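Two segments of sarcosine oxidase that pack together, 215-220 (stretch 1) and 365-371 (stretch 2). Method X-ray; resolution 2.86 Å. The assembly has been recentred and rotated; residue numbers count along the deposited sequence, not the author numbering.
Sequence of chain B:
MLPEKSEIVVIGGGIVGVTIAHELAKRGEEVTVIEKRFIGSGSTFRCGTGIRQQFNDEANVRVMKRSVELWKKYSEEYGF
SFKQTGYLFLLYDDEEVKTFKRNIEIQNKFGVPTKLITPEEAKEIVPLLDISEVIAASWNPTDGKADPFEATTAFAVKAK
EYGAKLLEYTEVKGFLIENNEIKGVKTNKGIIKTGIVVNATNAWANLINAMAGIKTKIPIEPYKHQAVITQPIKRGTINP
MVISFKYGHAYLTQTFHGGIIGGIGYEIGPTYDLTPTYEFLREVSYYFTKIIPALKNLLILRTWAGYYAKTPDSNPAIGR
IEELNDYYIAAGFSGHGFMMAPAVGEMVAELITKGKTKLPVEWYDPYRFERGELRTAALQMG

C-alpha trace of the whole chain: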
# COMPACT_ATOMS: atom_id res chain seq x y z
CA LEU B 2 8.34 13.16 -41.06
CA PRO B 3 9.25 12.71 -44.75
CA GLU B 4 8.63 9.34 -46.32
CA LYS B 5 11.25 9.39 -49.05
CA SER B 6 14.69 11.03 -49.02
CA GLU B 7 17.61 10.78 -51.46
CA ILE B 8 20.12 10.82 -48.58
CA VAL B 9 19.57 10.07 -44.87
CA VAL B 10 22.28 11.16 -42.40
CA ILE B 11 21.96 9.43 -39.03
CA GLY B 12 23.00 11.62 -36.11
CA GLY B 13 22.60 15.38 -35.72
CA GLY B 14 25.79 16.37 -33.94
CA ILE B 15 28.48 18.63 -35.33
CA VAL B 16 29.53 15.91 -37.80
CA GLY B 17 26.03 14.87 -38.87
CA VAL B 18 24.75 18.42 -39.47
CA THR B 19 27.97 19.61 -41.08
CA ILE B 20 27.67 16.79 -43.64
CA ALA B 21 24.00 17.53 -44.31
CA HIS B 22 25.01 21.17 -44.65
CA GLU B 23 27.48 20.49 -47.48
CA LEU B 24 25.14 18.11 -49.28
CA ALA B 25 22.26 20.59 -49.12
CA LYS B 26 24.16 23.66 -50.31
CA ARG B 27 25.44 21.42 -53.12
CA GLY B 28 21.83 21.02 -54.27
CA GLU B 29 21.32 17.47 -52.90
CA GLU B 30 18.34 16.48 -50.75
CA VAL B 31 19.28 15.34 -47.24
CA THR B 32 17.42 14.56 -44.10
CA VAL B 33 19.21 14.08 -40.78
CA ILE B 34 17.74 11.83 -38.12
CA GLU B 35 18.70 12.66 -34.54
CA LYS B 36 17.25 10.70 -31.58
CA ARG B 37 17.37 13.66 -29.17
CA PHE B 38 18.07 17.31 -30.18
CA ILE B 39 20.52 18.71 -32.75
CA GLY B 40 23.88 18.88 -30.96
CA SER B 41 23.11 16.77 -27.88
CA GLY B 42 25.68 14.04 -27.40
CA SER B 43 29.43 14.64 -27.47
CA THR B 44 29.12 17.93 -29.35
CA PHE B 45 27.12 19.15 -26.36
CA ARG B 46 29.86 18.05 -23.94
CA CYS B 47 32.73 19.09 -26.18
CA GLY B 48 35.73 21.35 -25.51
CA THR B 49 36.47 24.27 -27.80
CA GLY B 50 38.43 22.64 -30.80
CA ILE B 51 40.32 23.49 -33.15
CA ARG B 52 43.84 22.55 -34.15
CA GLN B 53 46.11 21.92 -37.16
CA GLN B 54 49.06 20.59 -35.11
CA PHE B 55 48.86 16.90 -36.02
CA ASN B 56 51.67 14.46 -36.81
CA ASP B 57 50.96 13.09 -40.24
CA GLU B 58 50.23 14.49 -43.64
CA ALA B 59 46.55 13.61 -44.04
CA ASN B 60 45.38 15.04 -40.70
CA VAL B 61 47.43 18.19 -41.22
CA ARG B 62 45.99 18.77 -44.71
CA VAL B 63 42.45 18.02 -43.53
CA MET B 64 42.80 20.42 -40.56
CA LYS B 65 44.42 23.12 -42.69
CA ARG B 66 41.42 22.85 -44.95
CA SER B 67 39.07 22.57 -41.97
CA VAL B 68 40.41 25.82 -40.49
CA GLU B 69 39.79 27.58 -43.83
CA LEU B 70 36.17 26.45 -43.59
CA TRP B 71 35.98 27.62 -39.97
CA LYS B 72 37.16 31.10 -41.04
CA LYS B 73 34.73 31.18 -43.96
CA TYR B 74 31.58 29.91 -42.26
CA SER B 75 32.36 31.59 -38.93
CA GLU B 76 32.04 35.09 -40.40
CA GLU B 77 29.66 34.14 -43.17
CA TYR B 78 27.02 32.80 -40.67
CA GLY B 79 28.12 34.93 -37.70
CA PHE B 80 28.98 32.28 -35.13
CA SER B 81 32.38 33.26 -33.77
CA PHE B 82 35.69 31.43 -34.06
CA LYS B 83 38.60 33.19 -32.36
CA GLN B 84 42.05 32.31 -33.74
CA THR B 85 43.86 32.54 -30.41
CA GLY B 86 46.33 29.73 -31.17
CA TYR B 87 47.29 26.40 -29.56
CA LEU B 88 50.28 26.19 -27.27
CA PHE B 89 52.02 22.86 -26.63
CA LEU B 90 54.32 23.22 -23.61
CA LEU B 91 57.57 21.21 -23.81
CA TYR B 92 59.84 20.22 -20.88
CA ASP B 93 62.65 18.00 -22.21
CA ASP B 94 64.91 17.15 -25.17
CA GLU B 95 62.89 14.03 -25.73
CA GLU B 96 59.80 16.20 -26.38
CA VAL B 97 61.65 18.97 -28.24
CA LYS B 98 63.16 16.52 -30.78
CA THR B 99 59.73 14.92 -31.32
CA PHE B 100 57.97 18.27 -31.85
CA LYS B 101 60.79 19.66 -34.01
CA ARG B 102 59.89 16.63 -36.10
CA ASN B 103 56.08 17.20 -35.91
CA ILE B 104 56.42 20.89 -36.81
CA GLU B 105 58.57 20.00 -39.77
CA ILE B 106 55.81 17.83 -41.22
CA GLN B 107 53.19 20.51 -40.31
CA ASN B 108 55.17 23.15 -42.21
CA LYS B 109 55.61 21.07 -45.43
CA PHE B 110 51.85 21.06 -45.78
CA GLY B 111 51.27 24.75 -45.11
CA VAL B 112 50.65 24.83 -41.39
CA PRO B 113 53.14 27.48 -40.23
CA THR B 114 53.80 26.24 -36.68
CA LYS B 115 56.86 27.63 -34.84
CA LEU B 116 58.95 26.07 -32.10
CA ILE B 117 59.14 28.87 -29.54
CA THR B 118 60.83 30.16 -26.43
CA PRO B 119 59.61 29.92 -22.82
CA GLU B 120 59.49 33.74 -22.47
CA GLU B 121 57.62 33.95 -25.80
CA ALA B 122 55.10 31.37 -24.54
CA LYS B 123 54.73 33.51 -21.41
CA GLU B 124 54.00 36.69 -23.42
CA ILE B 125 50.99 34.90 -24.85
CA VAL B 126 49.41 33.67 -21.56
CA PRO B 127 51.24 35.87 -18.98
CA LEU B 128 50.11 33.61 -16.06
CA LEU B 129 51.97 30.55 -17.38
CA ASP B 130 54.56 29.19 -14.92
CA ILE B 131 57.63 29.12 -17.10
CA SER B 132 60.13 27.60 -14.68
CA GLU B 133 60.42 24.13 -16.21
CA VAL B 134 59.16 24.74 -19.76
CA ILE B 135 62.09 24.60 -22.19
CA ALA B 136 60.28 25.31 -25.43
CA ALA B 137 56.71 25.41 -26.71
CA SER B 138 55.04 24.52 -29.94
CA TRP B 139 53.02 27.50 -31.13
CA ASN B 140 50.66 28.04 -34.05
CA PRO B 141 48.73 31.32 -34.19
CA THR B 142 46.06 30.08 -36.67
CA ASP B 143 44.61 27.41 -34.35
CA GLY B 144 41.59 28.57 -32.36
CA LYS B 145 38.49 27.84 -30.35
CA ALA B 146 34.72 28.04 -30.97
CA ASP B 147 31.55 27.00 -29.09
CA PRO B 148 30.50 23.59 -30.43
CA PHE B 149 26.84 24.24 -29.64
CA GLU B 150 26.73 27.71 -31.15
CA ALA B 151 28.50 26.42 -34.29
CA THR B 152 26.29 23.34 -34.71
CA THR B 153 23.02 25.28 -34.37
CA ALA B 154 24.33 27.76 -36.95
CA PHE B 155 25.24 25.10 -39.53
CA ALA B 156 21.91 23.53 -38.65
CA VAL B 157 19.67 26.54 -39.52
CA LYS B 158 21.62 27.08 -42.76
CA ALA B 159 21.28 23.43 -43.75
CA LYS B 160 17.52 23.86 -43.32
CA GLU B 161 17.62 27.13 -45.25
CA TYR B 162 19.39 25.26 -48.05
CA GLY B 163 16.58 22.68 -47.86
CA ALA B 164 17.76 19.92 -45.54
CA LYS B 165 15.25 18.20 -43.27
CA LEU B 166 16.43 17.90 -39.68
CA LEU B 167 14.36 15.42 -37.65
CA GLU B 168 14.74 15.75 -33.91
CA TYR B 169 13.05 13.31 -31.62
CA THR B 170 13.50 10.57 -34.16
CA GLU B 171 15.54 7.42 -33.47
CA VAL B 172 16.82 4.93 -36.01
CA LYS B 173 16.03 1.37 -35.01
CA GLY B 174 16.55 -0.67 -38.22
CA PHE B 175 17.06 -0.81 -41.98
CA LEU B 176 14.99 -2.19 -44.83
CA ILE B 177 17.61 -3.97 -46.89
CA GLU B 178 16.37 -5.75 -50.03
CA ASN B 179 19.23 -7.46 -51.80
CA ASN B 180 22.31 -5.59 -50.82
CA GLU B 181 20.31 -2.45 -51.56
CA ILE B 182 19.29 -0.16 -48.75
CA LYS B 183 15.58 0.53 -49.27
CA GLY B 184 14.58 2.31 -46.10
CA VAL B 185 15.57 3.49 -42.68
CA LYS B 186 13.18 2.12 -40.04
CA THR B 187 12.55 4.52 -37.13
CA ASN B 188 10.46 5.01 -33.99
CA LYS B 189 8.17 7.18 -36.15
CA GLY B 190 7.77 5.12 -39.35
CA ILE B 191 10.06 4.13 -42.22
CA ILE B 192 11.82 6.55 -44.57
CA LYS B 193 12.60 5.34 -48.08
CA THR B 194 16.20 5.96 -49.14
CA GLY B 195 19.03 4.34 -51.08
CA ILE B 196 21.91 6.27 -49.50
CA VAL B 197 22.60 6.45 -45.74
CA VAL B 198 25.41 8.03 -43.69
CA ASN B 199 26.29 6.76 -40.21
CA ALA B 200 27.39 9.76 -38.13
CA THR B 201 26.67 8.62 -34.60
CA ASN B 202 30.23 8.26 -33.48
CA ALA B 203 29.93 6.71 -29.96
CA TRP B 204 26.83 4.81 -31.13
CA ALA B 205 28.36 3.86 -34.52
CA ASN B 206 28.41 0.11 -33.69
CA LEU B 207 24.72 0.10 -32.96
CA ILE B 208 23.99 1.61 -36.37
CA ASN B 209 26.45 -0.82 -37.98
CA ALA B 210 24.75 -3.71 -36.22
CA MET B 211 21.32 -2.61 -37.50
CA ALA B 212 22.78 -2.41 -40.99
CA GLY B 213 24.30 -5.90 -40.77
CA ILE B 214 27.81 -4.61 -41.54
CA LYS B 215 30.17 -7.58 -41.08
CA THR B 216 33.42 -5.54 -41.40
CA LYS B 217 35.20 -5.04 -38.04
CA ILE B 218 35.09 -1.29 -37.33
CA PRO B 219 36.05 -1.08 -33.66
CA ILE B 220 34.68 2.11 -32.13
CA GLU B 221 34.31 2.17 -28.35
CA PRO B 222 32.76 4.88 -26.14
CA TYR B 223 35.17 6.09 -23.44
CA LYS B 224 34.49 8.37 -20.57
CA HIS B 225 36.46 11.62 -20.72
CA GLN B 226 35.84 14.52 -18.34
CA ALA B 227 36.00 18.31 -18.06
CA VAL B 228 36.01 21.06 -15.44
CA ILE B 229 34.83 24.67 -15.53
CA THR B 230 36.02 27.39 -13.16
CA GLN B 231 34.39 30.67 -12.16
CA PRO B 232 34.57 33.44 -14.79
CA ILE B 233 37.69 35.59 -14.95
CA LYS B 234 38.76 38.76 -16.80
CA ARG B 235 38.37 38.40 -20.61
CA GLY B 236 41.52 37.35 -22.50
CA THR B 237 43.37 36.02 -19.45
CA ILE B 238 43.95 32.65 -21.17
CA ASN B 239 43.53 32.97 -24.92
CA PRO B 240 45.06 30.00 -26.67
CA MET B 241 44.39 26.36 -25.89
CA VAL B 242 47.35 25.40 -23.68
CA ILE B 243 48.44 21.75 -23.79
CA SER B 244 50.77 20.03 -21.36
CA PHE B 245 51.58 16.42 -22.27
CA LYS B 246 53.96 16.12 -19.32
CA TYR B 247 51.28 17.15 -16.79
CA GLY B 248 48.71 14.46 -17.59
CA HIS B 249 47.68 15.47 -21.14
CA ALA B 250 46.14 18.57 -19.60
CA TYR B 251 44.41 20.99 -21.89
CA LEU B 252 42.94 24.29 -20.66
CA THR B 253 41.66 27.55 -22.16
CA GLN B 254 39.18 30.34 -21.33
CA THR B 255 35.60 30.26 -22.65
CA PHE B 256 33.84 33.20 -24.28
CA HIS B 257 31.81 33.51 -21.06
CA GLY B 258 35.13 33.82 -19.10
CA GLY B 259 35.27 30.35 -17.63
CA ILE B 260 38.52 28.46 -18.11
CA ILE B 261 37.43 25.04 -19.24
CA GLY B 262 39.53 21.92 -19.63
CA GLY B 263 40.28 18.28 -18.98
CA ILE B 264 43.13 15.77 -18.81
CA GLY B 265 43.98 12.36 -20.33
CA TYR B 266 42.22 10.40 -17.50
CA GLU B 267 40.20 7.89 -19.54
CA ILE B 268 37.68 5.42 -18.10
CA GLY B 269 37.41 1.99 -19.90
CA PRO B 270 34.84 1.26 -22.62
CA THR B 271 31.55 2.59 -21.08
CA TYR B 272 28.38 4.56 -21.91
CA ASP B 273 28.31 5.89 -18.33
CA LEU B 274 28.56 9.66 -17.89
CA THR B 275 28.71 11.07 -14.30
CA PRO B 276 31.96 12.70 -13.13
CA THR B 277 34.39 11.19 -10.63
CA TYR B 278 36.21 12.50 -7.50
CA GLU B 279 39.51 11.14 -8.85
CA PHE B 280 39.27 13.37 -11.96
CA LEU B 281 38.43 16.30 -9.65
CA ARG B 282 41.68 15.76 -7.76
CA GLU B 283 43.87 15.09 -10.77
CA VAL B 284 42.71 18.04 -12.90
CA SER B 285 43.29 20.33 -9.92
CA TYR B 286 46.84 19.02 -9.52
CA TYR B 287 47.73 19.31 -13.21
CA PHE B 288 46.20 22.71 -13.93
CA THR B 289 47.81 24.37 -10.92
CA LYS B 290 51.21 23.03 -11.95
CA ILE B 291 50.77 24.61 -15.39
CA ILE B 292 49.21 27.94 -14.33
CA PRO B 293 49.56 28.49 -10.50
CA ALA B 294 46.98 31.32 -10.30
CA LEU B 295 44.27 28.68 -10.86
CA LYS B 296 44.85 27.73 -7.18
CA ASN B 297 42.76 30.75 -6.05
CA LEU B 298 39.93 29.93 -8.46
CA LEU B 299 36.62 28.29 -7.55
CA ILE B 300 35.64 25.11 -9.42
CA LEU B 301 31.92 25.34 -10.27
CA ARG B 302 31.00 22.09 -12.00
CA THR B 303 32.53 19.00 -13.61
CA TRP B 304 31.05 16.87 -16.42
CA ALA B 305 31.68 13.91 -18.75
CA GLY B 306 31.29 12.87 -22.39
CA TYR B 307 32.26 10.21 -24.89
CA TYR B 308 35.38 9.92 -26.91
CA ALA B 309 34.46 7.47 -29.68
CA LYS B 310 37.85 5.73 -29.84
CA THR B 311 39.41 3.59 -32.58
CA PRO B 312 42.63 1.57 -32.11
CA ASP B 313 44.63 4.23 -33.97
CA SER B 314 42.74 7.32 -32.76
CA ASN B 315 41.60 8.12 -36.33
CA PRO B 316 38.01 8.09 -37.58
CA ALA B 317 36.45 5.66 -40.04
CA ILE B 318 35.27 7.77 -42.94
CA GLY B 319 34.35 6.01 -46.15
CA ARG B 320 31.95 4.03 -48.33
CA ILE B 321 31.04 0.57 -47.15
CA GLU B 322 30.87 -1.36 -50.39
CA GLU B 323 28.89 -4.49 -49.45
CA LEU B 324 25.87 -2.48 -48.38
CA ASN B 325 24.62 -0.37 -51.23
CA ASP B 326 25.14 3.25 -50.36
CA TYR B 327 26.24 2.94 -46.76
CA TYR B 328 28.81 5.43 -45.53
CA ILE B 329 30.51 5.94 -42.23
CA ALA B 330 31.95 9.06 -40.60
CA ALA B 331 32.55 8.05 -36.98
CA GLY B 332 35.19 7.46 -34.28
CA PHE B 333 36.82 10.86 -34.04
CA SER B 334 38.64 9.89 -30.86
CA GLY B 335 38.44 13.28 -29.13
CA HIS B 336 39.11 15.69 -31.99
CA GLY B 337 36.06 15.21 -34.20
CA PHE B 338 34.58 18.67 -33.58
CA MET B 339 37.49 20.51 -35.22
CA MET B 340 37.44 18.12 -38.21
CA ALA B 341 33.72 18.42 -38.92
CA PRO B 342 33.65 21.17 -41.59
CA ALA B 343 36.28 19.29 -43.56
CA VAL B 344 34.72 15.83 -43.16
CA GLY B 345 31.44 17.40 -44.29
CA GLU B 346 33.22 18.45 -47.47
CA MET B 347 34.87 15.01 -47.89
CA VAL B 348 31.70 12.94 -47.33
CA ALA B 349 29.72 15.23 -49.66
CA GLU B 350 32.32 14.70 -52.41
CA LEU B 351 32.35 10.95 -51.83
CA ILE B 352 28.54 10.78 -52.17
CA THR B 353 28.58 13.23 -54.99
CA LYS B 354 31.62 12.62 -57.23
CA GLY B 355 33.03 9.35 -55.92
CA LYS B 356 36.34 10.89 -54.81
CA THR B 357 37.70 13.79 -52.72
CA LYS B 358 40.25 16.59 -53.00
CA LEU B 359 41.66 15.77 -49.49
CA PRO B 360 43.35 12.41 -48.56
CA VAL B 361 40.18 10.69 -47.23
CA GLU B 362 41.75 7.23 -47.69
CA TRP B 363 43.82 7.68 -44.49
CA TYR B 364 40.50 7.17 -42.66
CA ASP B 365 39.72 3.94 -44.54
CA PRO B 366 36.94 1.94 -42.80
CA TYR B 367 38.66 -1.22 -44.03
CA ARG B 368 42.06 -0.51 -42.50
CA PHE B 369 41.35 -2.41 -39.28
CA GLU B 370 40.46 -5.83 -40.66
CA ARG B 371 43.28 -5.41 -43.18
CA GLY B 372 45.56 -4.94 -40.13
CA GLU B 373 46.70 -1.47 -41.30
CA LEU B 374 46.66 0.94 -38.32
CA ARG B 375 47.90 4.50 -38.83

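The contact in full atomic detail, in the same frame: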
# COMPACT_ATOMS: atom_id res chain seq x y z
N LYS B 215 29.31 -6.52 -41.61
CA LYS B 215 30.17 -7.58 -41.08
C LYS B 215 31.66 -7.20 -40.96
O LYS B 215 32.44 -7.97 -40.38
CB LYS B 215 30.03 -8.86 -41.92
CG LYS B 215 28.62 -9.45 -42.00
CD LYS B 215 28.32 -10.37 -40.82
CE LYS B 215 27.14 -11.28 -41.12
NZ LYS B 215 27.29 -11.88 -42.49
N THR B 216 32.05 -6.05 -41.52
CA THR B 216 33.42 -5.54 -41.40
C THR B 216 33.71 -5.05 -39.98
O THR B 216 32.92 -4.28 -39.42
CB THR B 216 33.69 -4.39 -42.42
OG1 THR B 216 33.45 -4.86 -43.75
CG2 THR B 216 35.12 -3.87 -42.32
N LYS B 217 34.82 -5.49 -39.39
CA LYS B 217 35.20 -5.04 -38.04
C LYS B 217 35.62 -3.57 -38.07
O LYS B 217 36.65 -3.21 -38.66
CB LYS B 217 36.32 -5.91 -37.41
CG LYS B 217 36.18 -7.45 -37.61
CD LYS B 217 34.94 -8.07 -36.94
CE LYS B 217 35.21 -8.47 -35.48
NZ LYS B 217 33.96 -8.92 -34.78
N ILE B 218 34.80 -2.72 -37.45
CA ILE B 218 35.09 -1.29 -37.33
C ILE B 218 35.01 -0.91 -35.86
O ILE B 218 33.98 -0.40 -35.40
CB ILE B 218 34.12 -0.42 -38.14
CG1 ILE B 218 34.05 -0.90 -39.59
CG2 ILE B 218 34.56 1.03 -38.09
CD1 ILE B 218 32.84 -0.40 -40.36
N PRO B 219 36.09 -1.17 -35.11
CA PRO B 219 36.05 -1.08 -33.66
C PRO B 219 35.98 0.37 -33.20
O PRO B 219 36.93 1.12 -33.37
CB PRO B 219 37.35 -1.75 -33.23
CG PRO B 219 38.27 -1.58 -34.37
CD PRO B 219 37.44 -1.53 -35.61
N ILE B 220 34.84 0.76 -32.67
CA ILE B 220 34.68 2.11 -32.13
C ILE B 220 34.05 1.98 -30.76
O ILE B 220 32.90 1.57 -30.64
CB ILE B 220 33.79 2.99 -33.05
CG1 ILE B 220 34.37 3.07 -34.46
CG2 ILE B 220 33.63 4.38 -32.46
CD1 ILE B 220 33.46 3.75 -35.46
N ASP B 365 40.35 5.12 -43.95
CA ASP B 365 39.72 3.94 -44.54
C ASP B 365 39.07 3.04 -43.49
O ASP B 365 39.75 2.52 -42.59
CB ASP B 365 40.76 3.15 -45.35
CG ASP B 365 40.14 2.05 -46.21
OD1 ASP B 365 40.91 1.36 -46.90
OD2 ASP B 365 38.90 1.86 -46.22
N PRO B 366 37.74 2.87 -43.59
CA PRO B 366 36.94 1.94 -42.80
C PRO B 366 37.50 0.52 -42.81
O PRO B 366 37.33 -0.21 -41.83
CB PRO B 366 35.60 1.95 -43.52
CG PRO B 366 35.51 3.30 -44.09
CD PRO B 366 36.90 3.67 -44.50
N TYR B 367 38.15 0.14 -43.90
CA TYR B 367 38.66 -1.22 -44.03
C TYR B 367 40.04 -1.44 -43.41
O TYR B 367 40.52 -2.58 -43.33
CB TYR B 367 38.64 -1.65 -45.50
CG TYR B 367 37.24 -1.74 -46.06
CD1 TYR B 367 36.43 -2.85 -45.81
CD2 TYR B 367 36.73 -0.72 -46.85
CE1 TYR B 367 35.14 -2.93 -46.33
CE2 TYR B 367 35.45 -0.79 -47.38
CZ TYR B 367 34.65 -1.90 -47.11
OH TYR B 367 33.37 -1.95 -47.64
N ARG B 368 40.68 -0.37 -42.95
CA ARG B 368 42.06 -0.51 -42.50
C ARG B 368 42.24 -1.51 -41.37
O ARG B 368 43.29 -2.12 -41.26
CB ARG B 368 42.68 0.85 -42.14
CG ARG B 368 42.20 1.52 -40.86
CD ARG B 368 42.87 2.87 -40.71
NE ARG B 368 42.40 3.64 -39.55
CZ ARG B 368 41.28 4.36 -39.52
NH1 ARG B 368 40.48 4.42 -40.58
NH2 ARG B 368 40.96 5.03 -38.43
N PHE B 369 41.21 -1.68 -40.54
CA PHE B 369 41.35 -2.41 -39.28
C PHE B 369 41.38 -3.91 -39.48
O PHE B 369 42.21 -4.60 -38.88
CB PHE B 369 40.25 -2.03 -38.29
CG PHE B 369 40.14 -0.56 -38.05
CD1 PHE B 369 41.10 0.11 -37.31
CD2 PHE B 369 39.06 0.16 -38.56
CE1 PHE B 369 41.01 1.47 -37.08
CE2 PHE B 369 38.95 1.53 -38.34
CZ PHE B 369 39.92 2.19 -37.59
N GLU B 370 40.47 -4.42 -40.31
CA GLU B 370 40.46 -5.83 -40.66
C GLU B 370 41.70 -6.15 -41.48
O GLU B 370 42.34 -7.17 -41.25
CB GLU B 370 39.17 -6.24 -41.37
CG GLU B 370 39.09 -5.94 -42.86
CD GLU B 370 37.77 -6.41 -43.49
OE1 GLU B 370 37.57 -6.16 -44.70
OE2 GLU B 370 36.92 -7.01 -42.79
N ARG B 371 42.05 -5.27 -42.42
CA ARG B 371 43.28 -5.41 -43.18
C ARG B 371 44.55 -5.38 -42.33
O ARG B 371 45.64 -5.59 -42.84
CB ARG B 371 43.37 -4.33 -44.25
CG ARG B 371 43.16 -4.82 -45.68
CD ARG B 371 41.72 -4.59 -46.21
NE ARG B 371 41.42 -3.21 -46.62
CZ ARG B 371 42.30 -2.21 -46.82
NH1 ARG B 371 41.84 -1.02 -47.19
NH2 ARG B 371 43.61 -2.38 -46.67
O HOH W 1 38.02 -2.46 -40.64

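No direct hydrogen bond joins these two stretches; a single water does the polar work. Water 1 donates to Lys217 O at 2.5 Å and to Pro366 O at 2.6 Å. Water 1 also accepts from Glu370 N at 3.2 Å. The two carbonyl oxygens, Lys217 O and Pro366 O, lie 4.4 Å apart, and the water satisfies both.

The rest is packing, and the buried area is small, 329 Å² summed over both sides. Phe369 points toward stretch 1 with chi1 in the m well. Pro219 CD makes an off-centre CH-pi contact, 4.1 Å from the centroid of the Phe369 ring. Ile218 adds an apolar contact, with its CG2 4.4 Å from Phe369 CE2. Proline and isoleucine suit this place because both are apolar and pack against the aromatic ring.

Thr216 also points across. Thr216 CG2 is 3.6 Å from Glu370 OE2, and Thr216 OG1 is 3.6 Å from Tyr367 CE1. The short side chain reaches both neighbours. Lys217 contributes mainly backbone, since the end of its side chain leads away.

Stretch 2 is braced from within by Asp365. Asp365 OD2 accepts from Tyr367 N at 3.0 Å, and Asp365 OD1 forms a salt bridge with Arg371 NH1 at 2.6 Å. Asp365 O accepts from Arg368 N at 3.1 Å.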